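Local atomic coordinates of beta-phosphoglucomutase (Bacteroides vulgatus, PDB entry 3DV9), a protein that probably interconverts beta-D-glucose 1-phosphate and D-glucose 6-phosphate, as a magnesium-binding mutase of the haloacid dehalogenase superfamily. Residues M49-F54 and T98-K103; K119-G124 and P147-A152; L213-L218 and N224-S229. One frame throughout, in Å; residues are numbered along the deposited sequence. Where two conformers were deposited one is given.

Contact 1: residues M49-F54 and T98-K103; sequences MKRFGF and TEEFNK
The guanidinium of R51 meets the carboxylate of E100 at its edge, with OE1 of E100 close to the guanidinium plane. The two flat groups stand almost perpendicular, 85° apart, so no paired, side-by-side arrangement of the two N-H groups with the two oxygens can form. A single atom from each side makes the approach: NH2 of R51 lies 3.7 Å from OE1 of E100, a long salt bridge without a hydrogen bond. R51 gets there with CG anti to its backbone N (chi1 -174°) and a bend about the CG-CD bond, while E100 is bent about CB-CG.

The same OE1 has a partner within its own segment. In one of the two conformers of K103, its NZ donates to OE1 of E100 at 2.8 Å, arriving on the syn side and 25° out of the carboxylate plane. K103 NZ is then 4.7 Å from R51 NH2, both gathered round one oxygen whose negative charge probably balances part of theirs. The other oxygen, OE2, pairs with K47 of helix 38-51, and this surface network is likely to keep E100 ionised.

R51 closes its helix. Beyond it the chain turns through G53, the C-prime residue of a Schellman motif, with F54 N bonded to M49 O at 2.8 Å and G53 N to K50 O. The salt bridges are the surface part of a helix pair that also packs through F52, on A92, I93 and A96 of helix 87-101, in an all-helical region consistent with the cap domain of beta-phosphoglucomutase-type members of the haloacid dehalogenase superfamily.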
loop_
_atom_site.group_PDB
_atom_site.type_symbol
_atom_site.label_atom_id
_atom_site.label_comp_id
_atom_site.label_asym_id
_atom_site.label_seq_id
_atom_site.Cartn_x
_atom_site.Cartn_y
_atom_site.Cartn_z
HETATM N N MSE A 49 16.268 8.630 12.327
HETATM C CA MSE A 49 17.176 7.516 12.583
HETATM C C MSE A 49 18.602 7.998 12.803
HETATM O O MSE A 49 19.274 7.527 13.719
HETATM C CB MSE A 49 17.100 6.486 11.441
HETATM C CG MSE A 49 15.775 5.684 11.484
HETATM SE SE MSE A 49 15.622 4.580 13.100
HETATM C CE MSE A 49 16.651 3.033 12.516
ATOM N N LYS A 50 19.044 8.960 11.991
ATOM C CA LYS A 50 20.393 9.567 12.145
ATOM C C LYS A 50 20.559 10.220 13.526
ATOM O O LYS A 50 21.611 10.063 14.174
ATOM C CB LYS A 50 20.657 10.590 11.026
ATOM C CG LYS A 50 22.051 11.183 11.028
ATOM C CD LYS A 50 22.205 12.125 9.833
ATOM C CE LYS A 50 23.571 12.832 9.766
ATOM N NZ LYS A 50 24.603 12.110 8.946
ATOM N N ARG A 51 19.518 10.928 13.972
ATOM C CA ARG A 51 19.512 11.597 15.263
ATOM C C ARG A 51 19.681 10.602 16.416
ATOM O O ARG A 51 20.281 10.933 17.444
ATOM C CB ARG A 51 18.197 12.360 15.467
ATOM C CG ARG A 51 18.189 13.200 16.716
ATOM C CD ARG A 51 16.798 13.803 16.947
ATOM N NE ARG A 51 16.490 14.683 15.808
ATOM C CZ ARG A 51 15.274 15.160 15.538
ATOM N NH1 ARG A 51 14.244 14.835 16.302
ATOM N NH2 ARG A 51 15.094 15.946 14.466
ATOM N N PHE A 52 19.110 9.410 16.259
ATOM C CA PHE A 52 19.218 8.328 17.255
ATOM C C PHE A 52 20.468 7.437 17.044
ATOM O O PHE A 52 20.653 6.433 17.701
ATOM C CB PHE A 52 17.934 7.507 17.263
ATOM C CG PHE A 52 16.808 8.162 17.999
ATOM C CD1 PHE A 52 16.511 7.790 19.318
ATOM C CD2 PHE A 52 16.025 9.151 17.384
ATOM C CE1 PHE A 52 15.478 8.383 20.012
ATOM C CE2 PHE A 52 14.960 9.771 18.085
ATOM C CZ PHE A 52 14.681 9.378 19.387
ATOM N N GLY A 53 21.343 7.836 16.137
ATOM C CA GLY A 53 22.619 7.139 15.934
ATOM C C GLY A 53 22.567 5.948 14.986
ATOM O O GLY A 53 23.492 5.151 14.954
ATOM N N PHE A 54 21.488 5.846 14.198
ATOM C CA PHE A 54 21.287 4.753 13.260
ATOM C C PHE A 54 21.384 5.204 11.792
ATOM O O PHE A 54 20.970 6.312 11.444
ATOM C CB PHE A 54 19.887 4.143 13.440
ATOM C CG PHE A 54 19.658 3.443 14.763
ATOM C CD1 PHE A 54 20.401 2.311 15.126
ATOM C CD2 PHE A 54 18.658 3.899 15.638
ATOM C CE1 PHE A 54 20.175 1.641 16.347
ATOM C CE2 PHE A 54 18.415 3.224 16.889
ATOM C CZ PHE A 54 19.179 2.098 17.231
ATOM N N THR A 98 7.209 11.048 13.729
ATOM C CA THR A 98 5.870 11.618 13.567
ATOM C C THR A 98 5.951 13.156 13.546
ATOM O O THR A 98 5.427 13.801 12.623
ATOM C CB THR A 98 4.918 11.134 14.717
ATOM O OG1 THR A 98 4.761 9.711 14.630
ATOM C CG2 THR A 98 3.546 11.776 14.620
ATOM N N GLU A 99 6.632 13.713 14.556
ATOM C CA GLU A 99 6.813 15.160 14.698
ATOM C C GLU A 99 7.565 15.743 13.509
ATOM O O GLU A 99 7.250 16.834 13.043
ATOM C CB GLU A 99 7.560 15.484 16.004
ATOM C CG GLU A 99 7.735 16.987 16.302
ATOM C CD GLU A 99 8.134 17.312 17.743
ATOM O OE1 GLU A 99 8.030 16.438 18.635
ATOM O OE2 GLU A 99 8.536 18.474 18.000
ATOM N N GLU A 100 8.574 15.011 13.034
ATOM C CA GLU A 100 9.384 15.471 11.911
ATOM C C GLU A 100 8.579 15.518 10.605
ATOM O O GLU A 100 8.670 16.490 9.847
ATOM C CB GLU A 100 10.629 14.589 11.738
ATOM C CG GLU A 100 11.641 15.131 10.740
ATOM C CD GLU A 100 12.204 16.495 11.113
ATOM O OE1 GLU A 100 12.204 16.852 12.313
ATOM O OE2 GLU A 100 12.660 17.210 10.190
ATOM N N PHE A 101 7.819 14.455 10.345
ATOM C CA PHE A 101 6.932 14.410 9.178
ATOM C C PHE A 101 5.986 15.613 9.203
ATOM O O PHE A 101 5.786 16.278 8.177
ATOM C CB PHE A 101 6.104 13.124 9.177
ATOM C CG PHE A 101 5.218 12.958 7.944
ATOM C CD1 PHE A 101 5.642 12.180 6.881
ATOM C CD2 PHE A 101 3.956 13.566 7.864
ATOM C CE1 PHE A 101 4.851 12.016 5.744
ATOM C CE2 PHE A 101 3.154 13.408 6.723
ATOM C CZ PHE A 101 3.608 12.629 5.657
ATOM N N ASN A 102 5.412 15.879 10.373
ATOM C CA ASN A 102 4.420 16.960 10.530
ATOM C C ASN A 102 4.972 18.374 10.354
ATOM O O ASN A 102 4.206 19.353 10.417
ATOM C CB ASN A 102 3.639 16.805 11.840
ATOM C CG ASN A 102 2.704 15.605 11.810
ATOM O OD1 ASN A 102 2.211 15.212 10.746
ATOM N ND2 ASN A 102 2.482 14.998 12.966
ATOM N N LYS A 103 6.286 18.477 10.114
ATOM C CA LYS A 103 6.841 19.781 9.781
ATOM C C LYS A 103 6.371 20.130 8.378
ATOM O O LYS A 103 6.371 21.296 7.984
ATOM C CB LYS A 103 8.366 19.822 9.940
ATOM C CG LYS A 103 8.780 20.007 11.397
ATOM C CD LYS A 103 10.243 19.658 11.679
ATOM C CE LYS A 103 10.410 19.529 13.213
ATOM N NZ LYS A 103 11.824 19.267 13.607
#

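Contact 2: residues K119-G124 and P147-A152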
loop_
_atom_site.group_PDB
_atom_site.type_symbol
_atom_site.label_atom_id
_atom_site.label_comp_id
_atom_site.label_asym_id
_atom_site.label_seq_id
_atom_site.Cartn_x
_atom_site.Cartn_y
_atom_site.Cartn_z
ATOM N N LYS A 119 -14.527 6.797 -10.315
ATOM C CA LYS A 119 -15.029 5.830 -11.311
ATOM C C LYS A 119 -15.443 4.571 -10.546
ATOM O O LYS A 119 -16.521 4.005 -10.787
ATOM C CB LYS A 119 -13.898 5.416 -12.259
ATOM C CG LYS A 119 -13.533 6.494 -13.281
ATOM C CD LYS A 119 -12.357 6.005 -14.087
ATOM C CE LYS A 119 -11.846 7.074 -14.980
ATOM N NZ LYS A 119 -10.619 6.601 -15.739
ATOM N N ILE A 120 -14.585 4.167 -9.621
ATOM C CA ILE A 120 -14.791 2.914 -8.827
ATOM C C ILE A 120 -16.075 3.046 -7.992
ATOM O O ILE A 120 -16.918 2.147 -7.984
ATOM C CB ILE A 120 -13.531 2.577 -7.937
ATOM C CG1 ILE A 120 -12.394 2.109 -8.862
ATOM C CG2 ILE A 120 -13.826 1.479 -6.879
ATOM C CD1 ILE A 120 -10.957 2.155 -8.226
ATOM N N LYS A 121 -16.208 4.152 -7.290
ATOM C CA LYS A 121 -17.426 4.434 -6.492
ATOM C C LYS A 121 -18.687 4.459 -7.386
ATOM O O LYS A 121 -19.714 3.877 -7.021
ATOM C CB LYS A 121 -17.226 5.714 -5.639
ATOM C CG LYS A 121 -18.156 5.942 -4.458
ATOM C CD LYS A 121 -17.662 5.173 -3.207
ATOM C CE LYS A 121 -18.758 5.176 -2.156
ATOM N NZ LYS A 121 -18.189 5.242 -0.778
ATOM N N SER A 122 -18.601 5.076 -8.561
ATOM C CA SER A 122 -19.712 5.174 -9.510
ATOM C C SER A 122 -20.204 3.791 -9.969
ATOM O O SER A 122 -21.413 3.580 -10.239
ATOM C CB SER A 122 -19.280 5.975 -10.746
ATOM O OG SER A 122 -20.383 6.175 -11.619
ATOM N N GLU A 123 -19.268 2.857 -10.071
ATOM C CA GLU A 123 -19.552 1.519 -10.569
ATOM C C GLU A 123 -20.175 0.642 -9.499
ATOM O O GLU A 123 -20.497 -0.519 -9.758
ATOM C CB GLU A 123 -18.265 0.867 -11.092
ATOM C CG GLU A 123 -17.806 1.411 -12.425
ATOM C CD GLU A 123 -18.761 1.070 -13.565
ATOM O OE1 GLU A 123 -19.288 -0.058 -13.605
ATOM O OE2 GLU A 123 -18.983 1.943 -14.426
ATOM N N GLY A 124 -20.350 1.184 -8.289
ATOM C CA GLY A 124 -20.953 0.413 -7.221
ATOM C C GLY A 124 -19.972 -0.428 -6.447
ATOM O O GLY A 124 -20.379 -1.268 -5.642
ATOM N N PRO A 147 -13.617 13.158 -1.197
ATOM C CA PRO A 147 -14.860 13.370 -0.438
ATOM C C PRO A 147 -15.903 12.254 -0.669
ATOM O O PRO A 147 -16.250 11.921 -1.821
ATOM C CB PRO A 147 -15.371 14.752 -0.929
ATOM C CG PRO A 147 -14.218 15.404 -1.582
ATOM C CD PRO A 147 -13.383 14.258 -2.158
ATOM N N GLY A 148 -16.348 11.640 0.427
ATOM C CA GLY A 148 -17.338 10.573 0.396
ATOM C C GLY A 148 -16.891 9.241 -0.197
ATOM O O GLY A 148 -17.729 8.361 -0.438
ATOM N N ILE A 149 -15.585 9.080 -0.421
ATOM C CA ILE A 149 -15.070 7.869 -1.084
ATOM C C ILE A 149 -14.867 6.750 -0.061
ATOM O O ILE A 149 -15.298 5.619 -0.301
ATOM C CB ILE A 149 -13.741 8.135 -1.869
ATOM C CG1 ILE A 149 -13.971 9.215 -2.961
ATOM C CG2 ILE A 149 -13.079 6.782 -2.380
ATOM C CD1 ILE A 149 -14.967 8.821 -4.025
ATOM N N PHE A 150 -14.217 7.058 1.064
ATOM C CA PHE A 150 -13.857 6.038 2.050
ATOM C C PHE A 150 -14.724 6.086 3.289
ATOM O O PHE A 150 -15.228 7.150 3.652
ATOM C CB PHE A 150 -12.392 6.137 2.463
ATOM C CG PHE A 150 -11.447 6.007 1.310
ATOM C CD1 PHE A 150 -11.271 4.752 0.689
ATOM C CD2 PHE A 150 -10.803 7.133 0.803
ATOM C CE1 PHE A 150 -10.413 4.615 -0.407
ATOM C CE2 PHE A 150 -9.944 7.028 -0.282
ATOM C CZ PHE A 150 -9.743 5.768 -0.893
ATOM N N GLN A 151 -14.853 4.924 3.932
ATOM C CA GLN A 151 -15.673 4.729 5.143
ATOM C C GLN A 151 -14.806 4.195 6.298
ATOM O O GLN A 151 -13.968 3.331 6.076
ATOM C CB GLN A 151 -16.783 3.704 4.839
ATOM C CG GLN A 151 -18.066 4.253 4.211
ATOM C CD GLN A 151 -19.315 3.413 4.543
ATOM O OE1 GLN A 151 -19.838 2.693 3.685
ATOM N NE2 GLN A 151 -19.795 3.505 5.786
ATOM N N ALA A 152 -15.039 4.665 7.537
ATOM C CA ALA A 152 -14.293 4.217 8.743
ATOM C C ALA A 152 -14.361 2.737 9.045
ATOM O O ALA A 152 -13.398 2.129 9.547
ATOM C CB ALA A 152 -14.790 4.987 9.977
#
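K121, on the last turn of helix 113-122, reaches across to the loop 147-152 and sets its ammonium group on two successive backbone carbonyls. These bonds are the tight part of the contact: NZ of K121 donates to O of I149 at 3.0 Å and to O of G148 at 3.2 Å. The two differ in form. At G148 the donor lies in the carbonyl plane, on a lone pair, with a C=O...N angle of 145°; at I149 it stands above the plane, well off the lone-pair direction. The lysine chain folds at its second torsion (chi2 84°), which carries its end over to the loop.

On the buried side the touch is apolar and looser. There CD1 of I149 rests 4.2 Å from CB of K121, and I149 turns its other branch inward: CG2 sits 3.7 Å above the ring plane of F150, over the ring centre. P127 of strand 126-130 is touched by K121, I149 and F150 alike, so the loop is seated against this strand, next to the outermost one of the sheet, as well as against the helix.

Outward the contact thins. G148, glycine at a positive phi, is exposed and brings only backbone to the lysine. The helix itself ends here in a Schellman motif at G124, whose N bonds back to K121 O.

Because the lysine bonds main-chain oxygens, these two bonds do not depend directly on the side chains at G148 and I149. With no carboxylate among its partners across this contact, its charge is met by carbonyl dipoles, which would be expected to favour the protonated form.

Contact 3: residues L213-L218 and N224-S229; sequences LHDNVL and NLLFHS
In the beta-alpha-beta unit made of strand 204-208, helix 215-219 and strand 225-227, D215, at the start of the short helix, and L218 face L226 of the strand. L226 swings its CG to the side opposite its N (chi1 -174°), which presents both methyls to the helix. CD1 of L226 lies 3.9 Å from CB of D215 and 4.0 Å from CB of L218, while CD2 comes to 4.0 Å from CG of D215; the aspartate and leucine side chains cross at about a right angle.

The carboxylate of D215 continues past L226 to H228. Its OD2 lies at the imidazole edge, 3.4 Å from CE1 of H228, the two planes 32° apart. A water modelled between them, whose 2.5 Å to OD1 of D215 is too short to be taken at face value, is hydrogen-bonded to ND1 of H228 at 2.8 Å. N209, just beyond strand 204-208, donates to OD1. With an alanine here, the N209 amide would probably be left without this acceptor, and the H228 ring would be freer to turn.

Strand 225-227 is the outermost on this side of the parallel sheet, and the helix covers it through L226, while F227 points away and its side chain packs on I206, D232 and N236. H214 starts the helix as its N-cap: ND1 of H214 accepts from N of N216 at 2.9 Å.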
loop_
_atom_site.group_PDB
_atom_site.type_symbol
_atom_site.label_atom_id
_atom_site.label_comp_id
_atom_site.label_asym_id
_atom_site.label_seq_id
_atom_site.Cartn_x
_atom_site.Cartn_y
_atom_site.Cartn_z
ATOM N N LEU A 213 12.325 3.301 -7.074
ATOM C CA LEU A 213 12.773 1.911 -7.240
ATOM C C LEU A 213 12.522 1.386 -8.648
ATOM O O LEU A 213 11.655 1.882 -9.368
ATOM C CB LEU A 213 12.097 0.978 -6.207
ATOM C CG LEU A 213 12.235 1.436 -4.728
ATOM C CD1 LEU A 213 11.532 0.423 -3.783
ATOM C CD2 LEU A 213 13.679 1.656 -4.324
ATOM N N HIS A 214 13.307 0.379 -9.037
ATOM C CA HIS A 214 13.110 -0.278 -10.340
ATOM C C HIS A 214 11.828 -1.101 -10.358
ATOM O O HIS A 214 11.477 -1.703 -9.335
ATOM C CB HIS A 214 14.301 -1.201 -10.658
ATOM C CG HIS A 214 14.403 -1.580 -12.114
ATOM N ND1 HIS A 214 13.746 -2.660 -12.664
ATOM C CD2 HIS A 214 15.132 -1.041 -13.114
ATOM C CE1 HIS A 214 14.045 -2.757 -13.946
ATOM N NE2 HIS A 214 14.875 -1.773 -14.253
ATOM N N ASP A 215 11.147 -1.127 -11.504
ATOM C CA ASP A 215 9.961 -1.975 -11.686
ATOM C C ASP A 215 10.212 -3.373 -11.184
ATOM O O ASP A 215 9.316 -3.985 -10.601
ATOM C CB ASP A 215 9.510 -2.066 -13.148
ATOM C CG ASP A 215 8.873 -0.756 -13.656
ATOM O OD1 ASP A 215 8.571 0.150 -12.826
ATOM O OD2 ASP A 215 8.688 -0.630 -14.887
ATOM N N ASN A 216 11.418 -3.911 -11.447
ATOM C CA ASN A 216 11.677 -5.314 -11.044
ATOM C C ASN A 216 11.488 -5.603 -9.554
ATOM O O ASN A 216 11.129 -6.717 -9.163
ATOM C CB ASN A 216 13.063 -5.782 -11.536
ATOM C CG ASN A 216 13.140 -5.888 -13.066
ATOM O OD1 ASN A 216 12.149 -5.688 -13.791
ATOM N ND2 ASN A 216 14.341 -6.179 -13.569
ATOM N N VAL A 217 11.695 -4.598 -8.720
ATOM C CA VAL A 217 11.537 -4.722 -7.282
ATOM C C VAL A 217 10.087 -5.083 -6.936
ATOM O O VAL A 217 9.822 -5.810 -5.985
ATOM C CB VAL A 217 11.968 -3.384 -6.603
ATOM C CG1 VAL A 217 11.773 -3.417 -5.148
ATOM C CG2 VAL A 217 13.448 -3.103 -6.888
ATOM N N LEU A 218 9.165 -4.580 -7.752
ATOM C CA LEU A 218 7.728 -4.819 -7.570
ATOM C C LEU A 218 7.292 -6.123 -8.240
ATOM O O LEU A 218 6.562 -6.957 -7.651
ATOM C CB LEU A 218 6.947 -3.634 -8.143
ATOM C CG LEU A 218 7.224 -2.307 -7.409
ATOM C CD1 LEU A 218 6.433 -1.144 -8.065
ATOM C CD2 LEU A 218 6.966 -2.339 -5.902
ATOM N N ASN A 224 0.611 -8.957 -10.103
ATOM C CA ASN A 224 -0.085 -9.549 -11.257
ATOM C C ASN A 224 -0.082 -8.645 -12.475
ATOM O O ASN A 224 -0.092 -9.117 -13.619
ATOM C CB ASN A 224 -1.493 -9.989 -10.897
ATOM C CG ASN A 224 -1.492 -11.007 -9.777
ATOM O OD1 ASN A 224 -1.590 -10.647 -8.606
ATOM N ND2 ASN A 224 -1.322 -12.290 -10.127
ATOM N N LEU A 225 -0.075 -7.343 -12.227
ATOM C CA LEU A 225 0.069 -6.335 -13.258
ATOM C C LEU A 225 0.875 -5.171 -12.682
ATOM O O LEU A 225 0.932 -4.957 -11.448
ATOM C CB LEU A 225 -1.303 -5.822 -13.715
ATOM C CG LEU A 225 -2.232 -6.648 -14.605
ATOM C CD1 LEU A 225 -3.554 -5.880 -14.798
ATOM C CD2 LEU A 225 -1.560 -6.948 -15.947
ATOM N N LEU A 226 1.507 -4.402 -13.565
ATOM C CA LEU A 226 2.252 -3.226 -13.143
ATOM C C LEU A 226 1.873 -2.051 -14.031
ATOM O O LEU A 226 1.869 -2.173 -15.281
ATOM C CB LEU A 226 3.786 -3.449 -13.223
ATOM C CG LEU A 226 4.609 -2.279 -12.633
ATOM C CD1 LEU A 226 5.846 -2.827 -11.943
ATOM C CD2 LEU A 226 4.944 -1.335 -13.760
ATOM N N PHE A 227 1.561 -0.930 -13.393
ATOM C CA PHE A 227 1.428 0.373 -14.134
ATOM C C PHE A 227 2.511 1.341 -13.726
ATOM O O PHE A 227 3.048 1.285 -12.621
ATOM C CB PHE A 227 0.055 0.983 -13.900
ATOM C CG PHE A 227 -1.069 0.109 -14.394
ATOM C CD1 PHE A 227 -1.469 0.165 -15.726
ATOM C CD2 PHE A 227 -1.689 -0.800 -13.543
ATOM C CE1 PHE A 227 -2.462 -0.660 -16.220
ATOM C CE2 PHE A 227 -2.693 -1.624 -14.009
ATOM C CZ PHE A 227 -3.088 -1.577 -15.368
ATOM N N HIS A 228 2.813 2.271 -14.617
ATOM C CA HIS A 228 3.984 3.128 -14.424
ATOM C C HIS A 228 3.698 4.366 -13.558
ATOM O O HIS A 228 4.620 5.092 -13.197
ATOM C CB HIS A 228 4.533 3.488 -15.808
ATOM C CG HIS A 228 5.024 2.275 -16.552
ATOM N ND1 HIS A 228 6.067 1.496 -16.100
ATOM C CD2 HIS A 228 4.541 1.651 -17.653
ATOM C CE1 HIS A 228 6.253 0.482 -16.930
ATOM N NE2 HIS A 228 5.344 0.554 -17.886
ATOM N N SER A 229 2.413 4.637 -13.291
ATOM C CA SER A 229 2.010 5.839 -12.544
ATOM C C SER A 229 0.526 5.712 -12.193
ATOM O O SER A 229 -0.209 4.936 -12.836
ATOM C CB SER A 229 2.178 7.113 -13.412
ATOM O OG SER A 229 1.249 7.127 -14.492
HETATM O O HOH W 1 7.449 2.204 -13.806
#

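The three contacts follow one another along the chain without overlapping, and none touches another. Contact 1 lies in the helical region, its centre 35 Å from that of contact 2 and 29 Å from that of contact 3; in both cases the nearest atoms are about 16 Å apart. Contacts 2 and 3 both belong to the parallel-sheet core, toward its two opposite edges, contact 2 beside strand 126-130 and the loop leading to 155-156, contact 3 on strand 225-227; their nearest atoms are about 11 Å apart. The magnesium ion, bound by D29, D31, E65 and N190, lies about 9 Å from the L218 side chain of contact 3, which is not a ligand.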